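HTH-type transcriptional regulator AscG (Escherichia coli, PDB 3BRQ) represses transcription of the cryptic asc operon, binding DNA sequence-specifically as a regulator of the LacI family. Local coordinates at residues I135-Q140 with A164-I170; H139-L145 with F201-S207; I104-N108 with H117-H123. All coordinates share one frame; numbering follows the deposited sequence.

Contact 1 (I135-Q140 with A164-I170); sequences INAGHQ and ALAQHGI
With CG1 anti to the carbonyl carbon (chi1 -59°) and the chain straight beyond it, Ile135 CD1 reaches His168, whose imidazole, turned by its own chi2 of 75°, offers a face to it. The methyl lies over that face, displaced toward the rim, with CD1 3.8 Å from the ring centroid in a CH-pi contact. The second branch helps, since Ile135 CG2 comes to 3.6 Å from His168 CD2, and the ring thus rests against both arms of the isoleucine. The ring is steadied from within its own segment. His168 ND1 donates to Ala164 O over 2.6 Å, the N-H pointing at 151° and the oxygen lying somewhat out of the ring plane. The same carbonyl receives a weak bond from the His168 backbone N, so the last turn of helix 152-167 holds the ring against Ile135.

Beyond the ring, the two isoleucines meet tip to tip, Ile135 CD1 to Ile170 CD1 at 3.9 Å. Gln140 closes the outer margin, its chain folded back at chi2 so that NE2 lies 3.8 Å from Ile170 CG1, and its backbone O faces CG2 of the same residue. A water joins Gln140 NE2 to Gly169 O by two weak bonds. Each helix ends in a Schellman motif, with Gly138 and Gly169 at positive phi, and these turns lead the chain on to Gln140 and Ile170.

The C-terminal ends of helices 123-136 and 152-167 are thus packed together within the periplasmic binding protein-like domain. Apolar contact carries the interface, and the polar link between the segments is a weakly bound water. The bond from ND1 to Ala164 O limits rotation of the His168 ring, so that its face stays turned to Ile135.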
ATOM      1  N   ILE B 135      14.816   8.364 -25.082  1.00 31.05           N
ATOM      2  CA  ILE B 135      15.130   8.911 -26.414  1.00 32.63           C
ATOM      3  C   ILE B 135      16.644   9.082 -26.642  1.00 35.12           C
ATOM      4  O   ILE B 135      17.182   8.723 -27.706  1.00 36.33           O
ATOM      5  CB  ILE B 135      14.430  10.249 -26.704  1.00 32.62           C
ATOM      6  CG1 ILE B 135      12.898  10.092 -26.625  1.00 30.94           C
ATOM      7  CG2 ILE B 135      14.891  10.821 -28.103  1.00 33.71           C
ATOM      8  CD1 ILE B 135      12.102  11.405 -26.647  1.00 29.09           C
ATOM      9  N   ASN B 136      17.338   9.610 -25.643  1.00 37.20           N
ATOM     10  CA  ASN B 136      18.794   9.804 -25.758  1.00 38.88           C
ATOM     11  C   ASN B 136      19.593   8.501 -25.699  1.00 39.10           C
ATOM     12  O   ASN B 136      20.714   8.457 -26.228  1.00 39.56           O
ATOM     13  CB  ASN B 136      19.292  10.834 -24.738  1.00 39.75           C
ATOM     14  CG  ASN B 136      18.781  12.235 -25.040  1.00 43.06           C
ATOM     15  OD1 ASN B 136      18.143  12.875 -24.179  1.00 48.01           O
ATOM     16  ND2 ASN B 136      19.016  12.714 -26.275  1.00 43.90           N
ATOM     17  N   ALA B 137      19.021   7.448 -25.086  1.00 38.41           N
ATOM     18  CA  ALA B 137      19.579   6.089 -25.207  1.00 37.16           C
ATOM     19  C   ALA B 137      19.247   5.402 -26.545  1.00 36.43           C
ATOM     20  O   ALA B 137      19.612   4.246 -26.747  1.00 36.46           O
ATOM     21  CB  ALA B 137      19.193   5.202 -24.023  1.00 37.49           C
ATOM     22  N   GLY B 138      18.612   6.124 -27.476  1.00 35.10           N
ATOM     23  CA  GLY B 138      18.294   5.582 -28.790  1.00 33.41           C
ATOM     24  C   GLY B 138      16.868   5.093 -29.077  1.00 32.06           C
ATOM     25  O   GLY B 138      16.597   4.567 -30.144  1.00 30.47           O
ATOM     26  N   HIS B 139      15.946   5.293 -28.142  1.00 31.79           N
ATOM     27  CA  HIS B 139      14.573   4.796 -28.317  1.00 31.60           C
ATOM     28  C   HIS B 139      13.717   5.822 -29.009  1.00 31.75           C
ATOM     29  O   HIS B 139      13.456   6.856 -28.429  1.00 33.58           O
ATOM     30  CB  HIS B 139      13.974   4.470 -26.958  1.00 31.05           C
ATOM     31  CG  HIS B 139      14.563   3.259 -26.309  1.00 28.88           C
ATOM     32  ND1 HIS B 139      14.299   1.982 -26.748  1.00 28.83           N
ATOM     33  CD2 HIS B 139      15.381   3.125 -25.240  1.00 28.55           C
ATOM     34  CE1 HIS B 139      14.926   1.113 -25.977  1.00 26.65           C
ATOM     35  NE2 HIS B 139      15.561   1.780 -25.035  1.00 26.52           N
ATOM     36  N   GLN B 140      13.286   5.553 -30.238  1.00 31.17           N
ATOM     37  CA  GLN B 140      12.413   6.472 -30.962  1.00 31.52           C
ATOM     38  C   GLN B 140      10.908   6.079 -30.873  1.00 30.06           C
ATOM     39  O   GLN B 140      10.044   6.914 -31.104  1.00 30.72           O
ATOM     40  CB  GLN B 140      12.817   6.578 -32.448  1.00 32.55           C
ATOM     41  CG  GLN B 140      14.238   7.146 -32.775  1.00 36.44           C
ATOM     42  CD  GLN B 140      14.371   8.619 -32.448  1.00 42.49           C
ATOM     43  OE1 GLN B 140      15.028   8.995 -31.458  1.00 42.70           O
ATOM     44  NE2 GLN B 140      13.727   9.476 -33.270  1.00 44.82           N
ATOM     45  N   ALA B 164       8.077  15.340 -24.195  1.00 21.72           N
ATOM     46  CA  ALA B 164       9.366  14.726 -24.514  1.00 22.12           C
ATOM     47  C   ALA B 164       9.462  14.244 -25.962  1.00 23.24           C
ATOM     48  O   ALA B 164      10.460  14.546 -26.642  1.00 22.20           O
ATOM     49  CB  ALA B 164       9.713  13.576 -23.511  1.00 22.27           C
ATOM     50  N   LEU B 165       8.422  13.571 -26.468  1.00 21.48           N
ATOM     51  CA  LEU B 165       8.393  13.260 -27.897  1.00 23.11           C
ATOM     52  C   LEU B 165       8.454  14.524 -28.768  1.00 23.71           C
ATOM     53  O   LEU B 165       9.252  14.605 -29.699  1.00 22.46           O
ATOM     54  CB  LEU B 165       7.118  12.530 -28.292  1.00 23.28           C
ATOM     55  CG  LEU B 165       6.751  11.202 -27.669  1.00 24.29           C
ATOM     56  CD1 LEU B 165       5.666  10.514 -28.511  1.00 25.00           C
ATOM     57  CD2 LEU B 165       7.963  10.325 -27.474  1.00 24.10           C
ATOM     58  N   ALA B 166       7.592  15.481 -28.490  1.00 23.86           N
ATOM     59  CA  ALA B 166       7.459  16.630 -29.424  1.00 26.63           C
ATOM     60  C   ALA B 166       8.788  17.448 -29.443  1.00 28.38           C
ATOM     61  O   ALA B 166       9.273  17.867 -30.534  1.00 28.81           O
ATOM     62  CB  ALA B 166       6.293  17.513 -29.020  1.00 26.14           C
ATOM     63  N   GLN B 167       9.362  17.655 -28.254  1.00 29.17           N
ATOM     64  CA  GLN B 167      10.659  18.346 -28.121  1.00 31.32           C
ATOM     65  C   GLN B 167      11.839  17.631 -28.784  1.00 31.52           C
ATOM     66  O   GLN B 167      12.821  18.272 -29.123  1.00 31.49           O
ATOM     67  CB  GLN B 167      10.987  18.645 -26.658  1.00 31.85           C
ATOM     68  CG  GLN B 167      10.204  19.814 -26.063  1.00 34.69           C
ATOM     69  CD  GLN B 167      10.865  20.373 -24.802  1.00 42.04           C
ATOM     70  OE1 GLN B 167      12.094  20.554 -24.748  1.00 44.69           O
ATOM     71  NE2 GLN B 167      10.048  20.661 -23.779  1.00 45.10           N
ATOM     72  N   HIS B 168      11.742  16.322 -28.998  1.00 31.57           N
ATOM     73  CA  HIS B 168      12.788  15.582 -29.704  1.00 31.86           C
ATOM     74  C   HIS B 168      12.425  15.266 -31.145  1.00 31.70           C
ATOM     75  O   HIS B 168      13.061  14.436 -31.769  1.00 32.39           O
ATOM     76  CB  HIS B 168      13.130  14.288 -28.977  1.00 32.06           C
ATOM     77  CG  HIS B 168      13.746  14.485 -27.629  1.00 35.19           C
ATOM     78  ND1 HIS B 168      13.016  14.866 -26.521  1.00 36.17           N
ATOM     79  CD2 HIS B 168      15.025  14.326 -27.201  1.00 36.40           C
ATOM     80  CE1 HIS B 168      13.818  14.941 -25.473  1.00 38.35           C
ATOM     81  NE2 HIS B 168      15.042  14.624 -25.860  1.00 39.97           N
ATOM     82  N   GLY B 169      11.409  15.935 -31.674  1.00 32.33           N
ATOM     83  CA  GLY B 169      11.039  15.814 -33.084  1.00 32.52           C
ATOM     84  C   GLY B 169      10.473  14.442 -33.415  1.00 32.21           C
ATOM     85  O   GLY B 169      10.651  13.942 -34.538  1.00 32.24           O
ATOM     86  N   ILE B 170       9.823  13.820 -32.429  1.00 30.69           N
ATOM     87  CA  ILE B 170       9.111  12.539 -32.630  1.00 29.81           C
ATOM     88  C   ILE B 170       7.611  12.737 -32.685  1.00 28.65           C
ATOM     89  O   ILE B 170       7.012  13.288 -31.767  1.00 27.75           O
ATOM     90  CB  ILE B 170       9.388  11.504 -31.502  1.00 28.91           C
ATOM     91  CG1 ILE B 170      10.874  11.184 -31.453  1.00 30.53           C
ATOM     92  CG2 ILE B 170       8.587  10.248 -31.768  1.00 29.48           C
ATOM     93  CD1 ILE B 170      11.315  10.332 -30.278  1.00 30.53           C
TER
HETATM   94  O   HOH W   1      13.446  12.027 -34.459  1.00 45.39           O

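Contact 2 (H139-L145 with F201-S207); sequences HQEIAFL and FSALVAS
His139 presents two sides of its imidazole to the segment 201-207. At the edge, ND1 meets Ser202 OG at 2.5 Å in a nearly straight hydrogen bond, and over one face lies the methyl of Ala203, its CB 3.8 Å from the ring centroid. The serine hydroxyl is brought there by a chi1 of 65°, which sets OG between its backbone N and carbonyl carbon; a water close to OG accepts a hydrogen bond from Glu141 N. On the reverse side of the sheet the relation is mirrored: Ala143 CB sits over a face of the Phe201 ring, 4.0 Å from its centroid.

Further along, Phe144 lies obliquely against Val205, with CE1 3.7 Å from CG1, and Ile142 CG2 touches Val205 CG2. The parallel backbones are joined by Ala143 N to Ala203 O, Val205 N to Ala143 O and Leu145 N to Val205 O. Ser207 finishes the pairing by giving both its OG (2.8 Å) and its N to Leu145 O.

The face bearing Ile142 and Val205 is roofed by Leu134 of helix 123-136, while Tyr161 stacks on Phe144. Ala143, Leu145 and Leu204 face Leu194 of helix 184-197, and Ala215 of helix 209-221 adjoins Leu145 and Leu204. Strands 177-178 and 231-235 flank the pair, placing it inside the parallel part of the helix-covered sheet of the periplasmic binding protein-like fold.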
ATOM      1  N   HIS B 139      15.946   5.293 -28.142  1.00 31.79           N
ATOM      2  CA  HIS B 139      14.573   4.796 -28.317  1.00 31.60           C
ATOM      3  C   HIS B 139      13.717   5.822 -29.009  1.00 31.75           C
ATOM      4  O   HIS B 139      13.456   6.856 -28.429  1.00 33.58           O
ATOM      5  CB  HIS B 139      13.974   4.470 -26.958  1.00 31.05           C
ATOM      6  CG  HIS B 139      14.563   3.259 -26.309  1.00 28.88           C
ATOM      7  ND1 HIS B 139      14.299   1.982 -26.748  1.00 28.83           N
ATOM      8  CD2 HIS B 139      15.381   3.125 -25.240  1.00 28.55           C
ATOM      9  CE1 HIS B 139      14.926   1.113 -25.977  1.00 26.65           C
ATOM     10  NE2 HIS B 139      15.561   1.780 -25.035  1.00 26.52           N
ATOM     11  N   GLN B 140      13.286   5.553 -30.238  1.00 31.17           N
ATOM     12  CA  GLN B 140      12.413   6.472 -30.962  1.00 31.52           C
ATOM     13  C   GLN B 140      10.908   6.079 -30.873  1.00 30.06           C
ATOM     14  O   GLN B 140      10.044   6.914 -31.104  1.00 30.72           O
ATOM     15  CB  GLN B 140      12.817   6.578 -32.448  1.00 32.55           C
ATOM     16  CG  GLN B 140      14.238   7.146 -32.775  1.00 36.44           C
ATOM     17  CD  GLN B 140      14.371   8.619 -32.448  1.00 42.49           C
ATOM     18  OE1 GLN B 140      15.028   8.995 -31.458  1.00 42.70           O
ATOM     19  NE2 GLN B 140      13.727   9.476 -33.270  1.00 44.82           N
ATOM     20  N   GLU B 141      10.613   4.816 -30.568  1.00 28.18           N
ATOM     21  CA  GLU B 141       9.241   4.326 -30.602  1.00 26.09           C
ATOM     22  C   GLU B 141       8.968   3.842 -29.180  1.00 24.68           C
ATOM     23  O   GLU B 141       9.440   2.774 -28.741  1.00 21.66           O
ATOM     24  CB  GLU B 141       9.100   3.211 -31.648  1.00 28.01           C
ATOM     25  CG  GLU B 141       9.497   3.642 -33.061  1.00 33.51           C
ATOM     26  CD  GLU B 141       9.571   2.442 -34.005  1.00 43.90           C
ATOM     27  OE1 GLU B 141      10.689   1.927 -34.217  1.00 47.91           O
ATOM     28  OE2 GLU B 141       8.506   1.998 -34.516  1.00 47.11           O
ATOM     29  N   ILE B 142       8.239   4.684 -28.448  1.00 21.94           N
ATOM     30  CA  ILE B 142       8.052   4.470 -27.028  1.00 20.94           C
ATOM     31  C   ILE B 142       6.543   4.366 -26.748  1.00 20.89           C
ATOM     32  O   ILE B 142       5.802   5.294 -27.095  1.00 20.77           O
ATOM     33  CB  ILE B 142       8.673   5.667 -26.190  1.00 20.51           C
ATOM     34  CG1 ILE B 142      10.163   5.880 -26.549  1.00 18.07           C
ATOM     35  CG2 ILE B 142       8.433   5.442 -24.719  1.00 16.88           C
ATOM     36  CD1 ILE B 142      10.819   7.161 -25.933  1.00 17.75           C
ATOM     37  N   ALA B 143       6.123   3.250 -26.146  1.00 17.96           N
ATOM     38  CA  ALA B 143       4.754   3.073 -25.646  1.00 18.35           C
ATOM     39  C   ALA B 143       4.523   3.745 -24.283  1.00 17.46           C
ATOM     40  O   ALA B 143       5.453   3.957 -23.522  1.00 19.56           O
ATOM     41  CB  ALA B 143       4.402   1.577 -25.589  1.00 19.18           C
ATOM     42  N   PHE B 144       3.289   4.097 -23.970  1.00 15.60           N
ATOM     43  CA  PHE B 144       2.972   4.723 -22.724  1.00 16.10           C
ATOM     44  C   PHE B 144       1.649   4.138 -22.179  1.00 18.20           C
ATOM     45  O   PHE B 144       0.628   4.096 -22.870  1.00 17.01           O
ATOM     46  CB  PHE B 144       2.844   6.244 -22.885  1.00 17.50           C
ATOM     47  CG  PHE B 144       2.787   6.985 -21.586  1.00 18.03           C
ATOM     48  CD1 PHE B 144       3.983   7.371 -20.906  1.00 16.15           C
ATOM     49  CD2 PHE B 144       1.540   7.330 -21.028  1.00 17.52           C
ATOM     50  CE1 PHE B 144       3.904   8.081 -19.672  1.00 16.31           C
ATOM     51  CE2 PHE B 144       1.460   8.060 -19.821  1.00 16.16           C
ATOM     52  CZ  PHE B 144       2.650   8.458 -19.149  1.00 15.29           C
ATOM     53  N   LEU B 145       1.726   3.632 -20.944  1.00 17.41           N
ATOM     54  CA  LEU B 145       0.558   3.236 -20.179  1.00 19.40           C
ATOM     55  C   LEU B 145       0.114   4.293 -19.157  1.00 18.13           C
ATOM     56  O   LEU B 145       0.812   4.569 -18.179  1.00 18.91           O
ATOM     57  CB  LEU B 145       0.852   1.938 -19.423  1.00 18.66           C
ATOM     58  CG  LEU B 145       0.533   0.562 -20.016  1.00 23.53           C
ATOM     59  CD1 LEU B 145       0.973   0.476 -21.415  1.00 28.31           C
ATOM     60  CD2 LEU B 145       1.210  -0.541 -19.169  1.00 19.78           C
ATOM     61  N   PHE B 201       7.263  -0.957 -30.863  1.00 21.25           N
ATOM     62  CA  PHE B 201       7.895  -0.128 -29.872  1.00 21.78           C
ATOM     63  C   PHE B 201       9.109  -0.845 -29.245  1.00 22.66           C
ATOM     64  O   PHE B 201       9.072  -2.078 -29.091  1.00 22.81           O
ATOM     65  CB  PHE B 201       6.842   0.342 -28.829  1.00 21.01           C
ATOM     66  CG  PHE B 201       6.107  -0.796 -28.113  1.00 21.00           C
ATOM     67  CD1 PHE B 201       6.585  -1.272 -26.914  1.00 17.62           C
ATOM     68  CD2 PHE B 201       4.938  -1.356 -28.662  1.00 22.68           C
ATOM     69  CE1 PHE B 201       5.959  -2.286 -26.261  1.00 18.63           C
ATOM     70  CE2 PHE B 201       4.279  -2.399 -28.018  1.00 20.93           C
ATOM     71  CZ  PHE B 201       4.792  -2.853 -26.809  1.00 21.36           C
ATOM     72  N   SER B 202      10.150  -0.087 -28.868  1.00 22.47           N
ATOM     73  CA  SER B 202      11.348  -0.631 -28.185  1.00 23.02           C
ATOM     74  C   SER B 202      11.366  -0.373 -26.672  1.00 23.35           C
ATOM     75  O   SER B 202      12.151  -0.982 -25.927  1.00 24.45           O
ATOM     76  CB  SER B 202      12.678  -0.152 -28.843  1.00 21.64           C
ATOM     77  OG  SER B 202      12.884   1.264 -28.716  1.00 23.91           O
ATOM     78  N   ALA B 203      10.477   0.497 -26.198  1.00 22.81           N
ATOM     79  CA  ALA B 203      10.449   0.809 -24.783  1.00 22.22           C
ATOM     80  C   ALA B 203       9.008   1.100 -24.373  1.00 21.88           C
ATOM     81  O   ALA B 203       8.229   1.565 -25.196  1.00 21.50           O
ATOM     82  CB  ALA B 203      11.389   2.026 -24.465  1.00 21.63           C
ATOM     83  N   LEU B 204       8.677   0.800 -23.116  1.00 19.75           N
ATOM     84  CA  LEU B 204       7.349   1.060 -22.555  1.00 21.11           C
ATOM     85  C   LEU B 204       7.495   1.831 -21.236  1.00 20.18           C
ATOM     86  O   LEU B 204       8.220   1.379 -20.302  1.00 20.07           O
ATOM     87  CB  LEU B 204       6.585  -0.267 -22.274  1.00 21.49           C
ATOM     88  CG  LEU B 204       5.311   0.023 -21.439  1.00 22.55           C
ATOM     89  CD1 LEU B 204       4.103  -0.063 -22.274  1.00 25.62           C
ATOM     90  CD2 LEU B 204       5.182  -0.904 -20.238  1.00 27.62           C
ATOM     91  N   VAL B 205       6.788   2.963 -21.137  1.00 19.41           N
ATOM     92  CA  VAL B 205       6.754   3.743 -19.869  1.00 18.38           C
ATOM     93  C   VAL B 205       5.387   3.494 -19.256  1.00 19.33           C
ATOM     94  O   VAL B 205       4.381   3.829 -19.890  1.00 19.10           O
ATOM     95  CB  VAL B 205       6.990   5.257 -20.125  1.00 17.53           C
ATOM     96  CG1 VAL B 205       6.879   6.066 -18.828  1.00 15.75           C
ATOM     97  CG2 VAL B 205       8.395   5.465 -20.748  1.00 20.42           C
ATOM     98  N   ALA B 206       5.346   2.829 -18.073  1.00 18.75           N
ATOM     99  CA  ALA B 206       4.091   2.612 -17.332  1.00 18.23           C
ATOM    100  C   ALA B 206       3.994   3.672 -16.264  1.00 18.14           C
ATOM    101  O   ALA B 206       4.967   3.936 -15.585  1.00 18.89           O
ATOM    102  CB  ALA B 206       4.066   1.225 -16.653  1.00 19.10           C
ATOM    103  N   SER B 207       2.791   4.224 -16.065  1.00 17.77           N
ATOM    104  CA  SER B 207       2.599   5.311 -15.131  1.00 16.72           C
ATOM    105  C   SER B 207       2.681   4.883 -13.668  1.00 16.67           C
ATOM    106  O   SER B 207       2.749   5.757 -12.806  1.00 16.96           O
ATOM    107  CB  SER B 207       1.319   6.107 -15.454  1.00 14.81           C
ATOM    108  OG  SER B 207       1.508   6.849 -16.656  1.00 20.90           O
TER
HETATM  109  O   HOH W   2      12.828   2.590 -30.880  1.00 28.45           O

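Contact 3 (I104-N108 with H117-H123); sequences IMVLN and HSVWCDH
Asn108 and His123 make the one side-chain hydrogen bond between the segments: Asn108 ND2 donates to His123 NE2 over 2.7 Å, within the amide plane and at the edge of the imidazole. The two flat groups stand steeply, 74° apart. A chi1 of -157° swings the Asn108 amide back toward the partner segment although the bond to CB leaves in the opposite sense. Before this point, three backbone hydrogen bonds pair the chains in parallel, Val106 N to His117 O, Val119 N to Val106 O and Asn108 N to Val119 O.

Side chains pack along the strands on both faces. The selenomethionine Met105 is bent at chi3, the torsion about CG-SE, so that CE lies 4.0 Å from Val119 CG2, and Val106 CG1 presses closely on Ser118 CB at 3.4 Å. At the start of the pairing the His117 ring, stacked with Phe275, turns an edge to the other strand, CD2 3.1 Å from Ile104 O, a buried carbonyl with no polar partner in the model.

In the next shell Cys121 O lies over one face of the His123 ring, and Asp122 N-caps helix 123-136 through OD1 and Gln125 N. Thr153 touches both Asn108 and His123. Ile262 of helix 255-270 covers Met105 and Val119.

A sulfate ion, probably from the crystallisation liquor, lies about 3 Å from the Asn108 side chain. Strand 118-119 ends the five-stranded parallel sheet, and the chain then passes into the helix covering the other sheet. Such crossings line the interdomain cleft of LacI-family regulators, where effectors bind, and the sulfate is consistent with a pocket here.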
ATOM      1  N   ILE B 104      -3.818  26.068   6.325  1.00 23.27           N
ATOM      2  CA  ILE B 104      -4.214  24.966   5.412  1.00 22.75           C
ATOM      3  C   ILE B 104      -3.172  24.837   4.318  1.00 22.79           C
ATOM      4  O   ILE B 104      -2.829  25.829   3.654  1.00 23.47           O
ATOM      5  CB  ILE B 104      -5.619  25.146   4.771  1.00 21.96           C
ATOM      6  CG1 ILE B 104      -6.674  25.263   5.862  1.00 23.81           C
ATOM      7  CG2 ILE B 104      -5.962  23.941   3.798  1.00 19.44           C
ATOM      8  CD1 ILE B 104      -8.025  25.700   5.369  1.00 24.72           C
HETATM    9  N   MSE B 105      -2.622  23.641   4.147  1.00 21.16           N
HETATM   10  CA  MSE B 105      -1.661  23.443   3.077  1.00 22.11           C
HETATM   11  C   MSE B 105      -2.066  22.290   2.171  1.00 22.05           C
HETATM   12  O   MSE B 105      -2.728  21.358   2.645  1.00 24.62           O
HETATM   13  CB  MSE B 105      -0.261  23.229   3.673  1.00 20.87           C
HETATM   14  CG  MSE B 105       0.324  24.603   4.146  1.00 23.12           C
HETATM   15 SE   MSE B 105       2.146  24.514   4.731  0.50 18.46          SE
HETATM   16  CE  MSE B 105       3.097  24.263   3.092  1.00 20.60           C
ATOM     17  N   VAL B 106      -1.613  22.328   0.913  1.00 20.66           N
ATOM     18  CA  VAL B 106      -1.990  21.346  -0.109  1.00 20.49           C
ATOM     19  C   VAL B 106      -0.747  20.569  -0.539  1.00 20.67           C
ATOM     20  O   VAL B 106       0.318  21.139  -0.715  1.00 20.99           O
ATOM     21  CB  VAL B 106      -2.717  22.021  -1.351  1.00 19.82           C
ATOM     22  CG1 VAL B 106      -1.794  22.953  -2.050  1.00 22.35           C
ATOM     23  CG2 VAL B 106      -3.226  20.970  -2.361  1.00 16.80           C
ATOM     24  N   LEU B 107      -0.891  19.246  -0.609  1.00 21.30           N
ATOM     25  CA  LEU B 107       0.104  18.313  -1.120  1.00 20.38           C
ATOM     26  C   LEU B 107      -0.260  17.863  -2.552  1.00 21.82           C
ATOM     27  O   LEU B 107      -1.414  17.464  -2.820  1.00 19.33           O
ATOM     28  CB  LEU B 107       0.125  17.069  -0.192  1.00 19.77           C
ATOM     29  CG  LEU B 107       1.178  15.983  -0.497  1.00 21.60           C
ATOM     30  CD1 LEU B 107       2.607  16.529  -0.159  1.00 19.73           C
ATOM     31  CD2 LEU B 107       0.895  14.730   0.341  1.00 23.45           C
ATOM     32  N   ASN B 108       0.734  17.857  -3.453  1.00 22.79           N
ATOM     33  CA  ASN B 108       0.603  17.236  -4.790  1.00 25.71           C
ATOM     34  C   ASN B 108      -0.088  18.135  -5.817  1.00 27.30           C
ATOM     35  O   ASN B 108      -0.422  17.666  -6.918  1.00 29.65           O
ATOM     36  CB  ASN B 108      -0.083  15.844  -4.749  1.00 25.22           C
ATOM     37  CG  ASN B 108       0.269  14.955  -5.986  1.00 28.52           C
ATOM     38  OD1 ASN B 108      -0.600  14.292  -6.571  1.00 35.09           O
ATOM     39  ND2 ASN B 108       1.523  14.950  -6.377  1.00 22.01           N
ATOM     40  N   HIS B 117       1.577  27.854   0.230  1.00 27.82           N
ATOM     41  CA  HIS B 117       0.790  26.804   0.895  1.00 27.44           C
ATOM     42  C   HIS B 117       0.855  25.463   0.151  1.00 27.47           C
ATOM     43  O   HIS B 117       0.187  24.528   0.571  1.00 26.65           O
ATOM     44  CB  HIS B 117      -0.694  27.218   1.024  1.00 27.89           C
ATOM     45  CG  HIS B 117      -0.935  28.432   1.886  1.00 28.55           C
ATOM     46  ND1 HIS B 117      -0.233  29.621   1.743  1.00 29.39           N
ATOM     47  CD2 HIS B 117      -1.816  28.639   2.895  1.00 25.99           C
ATOM     48  CE1 HIS B 117      -0.665  30.496   2.639  1.00 27.12           C
ATOM     49  NE2 HIS B 117      -1.642  29.934   3.329  1.00 29.50           N
ATOM     50  N   SER B 118       1.640  25.341  -0.922  1.00 27.07           N
ATOM     51  CA  SER B 118       1.797  24.009  -1.556  1.00 27.33           C
ATOM     52  C   SER B 118       3.135  23.318  -1.460  1.00 26.78           C
ATOM     53  O   SER B 118       4.205  23.956  -1.441  1.00 25.13           O
ATOM     54  CB  SER B 118       1.282  23.926  -2.978  1.00 28.24           C
ATOM     55  OG  SER B 118       1.599  25.063  -3.715  1.00 33.81           O
ATOM     56  N   VAL B 119       3.055  22.002  -1.292  1.00 24.61           N
ATOM     57  CA  VAL B 119       4.222  21.171  -1.428  1.00 25.04           C
ATOM     58  C   VAL B 119       3.942  20.251  -2.624  1.00 26.45           C
ATOM     59  O   VAL B 119       3.034  19.404  -2.590  1.00 26.54           O
ATOM     60  CB  VAL B 119       4.572  20.419  -0.113  1.00 24.28           C
ATOM     61  CG1 VAL B 119       5.714  19.472  -0.340  1.00 23.19           C
ATOM     62  CG2 VAL B 119       4.990  21.420   0.969  1.00 24.73           C
ATOM     63  N   TRP B 120       4.751  20.396  -3.661  1.00 26.72           N
ATOM     64  CA  TRP B 120       4.468  19.714  -4.884  1.00 29.43           C
ATOM     65  C   TRP B 120       5.709  19.170  -5.604  1.00 28.86           C
ATOM     66  O   TRP B 120       6.827  19.647  -5.412  1.00 26.60           O
ATOM     67  CB  TRP B 120       3.607  20.638  -5.744  1.00 32.85           C
ATOM     68  CG  TRP B 120       4.280  21.278  -6.870  1.00 37.37           C
ATOM     69  CD1 TRP B 120       5.303  22.176  -6.829  1.00 41.52           C
ATOM     70  CD2 TRP B 120       3.973  21.074  -8.239  1.00 40.88           C
ATOM     71  NE1 TRP B 120       5.665  22.540  -8.105  1.00 44.12           N
ATOM     72  CE2 TRP B 120       4.862  21.876  -8.992  1.00 43.72           C
ATOM     73  CE3 TRP B 120       3.014  20.297  -8.909  1.00 41.73           C
ATOM     74  CZ2 TRP B 120       4.833  21.924 -10.394  1.00 41.41           C
ATOM     75  CZ3 TRP B 120       2.973  20.351 -10.295  1.00 40.45           C
ATOM     76  CH2 TRP B 120       3.876  21.152 -11.023  1.00 41.50           C
ATOM     77  N   CYS B 121       5.487  18.133  -6.402  1.00 28.45           N
ATOM     78  CA  CYS B 121       6.532  17.470  -7.163  1.00 29.41           C
ATOM     79  C   CYS B 121       6.120  17.655  -8.598  1.00 27.31           C
ATOM     80  O   CYS B 121       4.942  17.543  -8.932  1.00 27.71           O
ATOM     81  CB  CYS B 121       6.598  15.981  -6.816  1.00 29.68           C
ATOM     82  SG  CYS B 121       7.785  15.099  -7.848  1.00 37.86           S
ATOM     83  N   ASP B 122       7.062  18.012  -9.441  1.00 26.05           N
ATOM     84  CA  ASP B 122       6.730  18.294 -10.834  1.00 24.96           C
ATOM     85  C   ASP B 122       6.694  16.951 -11.559  1.00 22.59           C
ATOM     86  O   ASP B 122       7.668  16.563 -12.145  1.00 23.23           O
ATOM     87  CB  ASP B 122       7.773  19.228 -11.472  1.00 24.45           C
ATOM     88  CG  ASP B 122       7.312  19.768 -12.804  1.00 27.31           C
ATOM     89  OD1 ASP B 122       6.470  19.129 -13.479  1.00 25.02           O
ATOM     90  OD2 ASP B 122       7.800  20.852 -13.188  1.00 32.17           O
ATOM     91  N   HIS B 123       5.577  16.226 -11.454  1.00 22.82           N
ATOM     92  CA  HIS B 123       5.362  14.939 -12.142  1.00 21.29           C
ATOM     93  C   HIS B 123       5.506  15.022 -13.652  1.00 20.17           C
ATOM     94  O   HIS B 123       6.044  14.122 -14.314  1.00 19.81           O
ATOM     95  CB  HIS B 123       3.950  14.411 -11.851  1.00 22.40           C
ATOM     96  CG  HIS B 123       3.700  14.090 -10.412  1.00 23.97           C
ATOM     97  ND1 HIS B 123       4.468  13.182  -9.703  1.00 25.24           N
ATOM     98  CD2 HIS B 123       2.746  14.534  -9.556  1.00 24.93           C
ATOM     99  CE1 HIS B 123       3.987  13.080  -8.479  1.00 25.59           C
ATOM    100  NE2 HIS B 123       2.945  13.889  -8.365  1.00 27.82           N
TER

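How the contacts relate
Following the chain, contact 3 comes first: 117-123 returns beside 104-108 after a loop of eight residues, adding the edge strand to the first sheet. From there helix 123-136 leads into the second sheet's domain. Contact 1 closes next, when the end of helix 152-167 and the turn after it reach back to 135-140. Contact 2 opens within that loop, at 139-145, and closes outside it at 201-207, so the two cross; they share His139 and Gln140 and touch where Ile135 packs on Ile142. Together they join the ends of helices 123-136 and 152-167 to each other and pair strand 142-145 with strand 203-206. Contact 3 lies apart, its centre about 28 Å from that of contact 2, across the chain's centre.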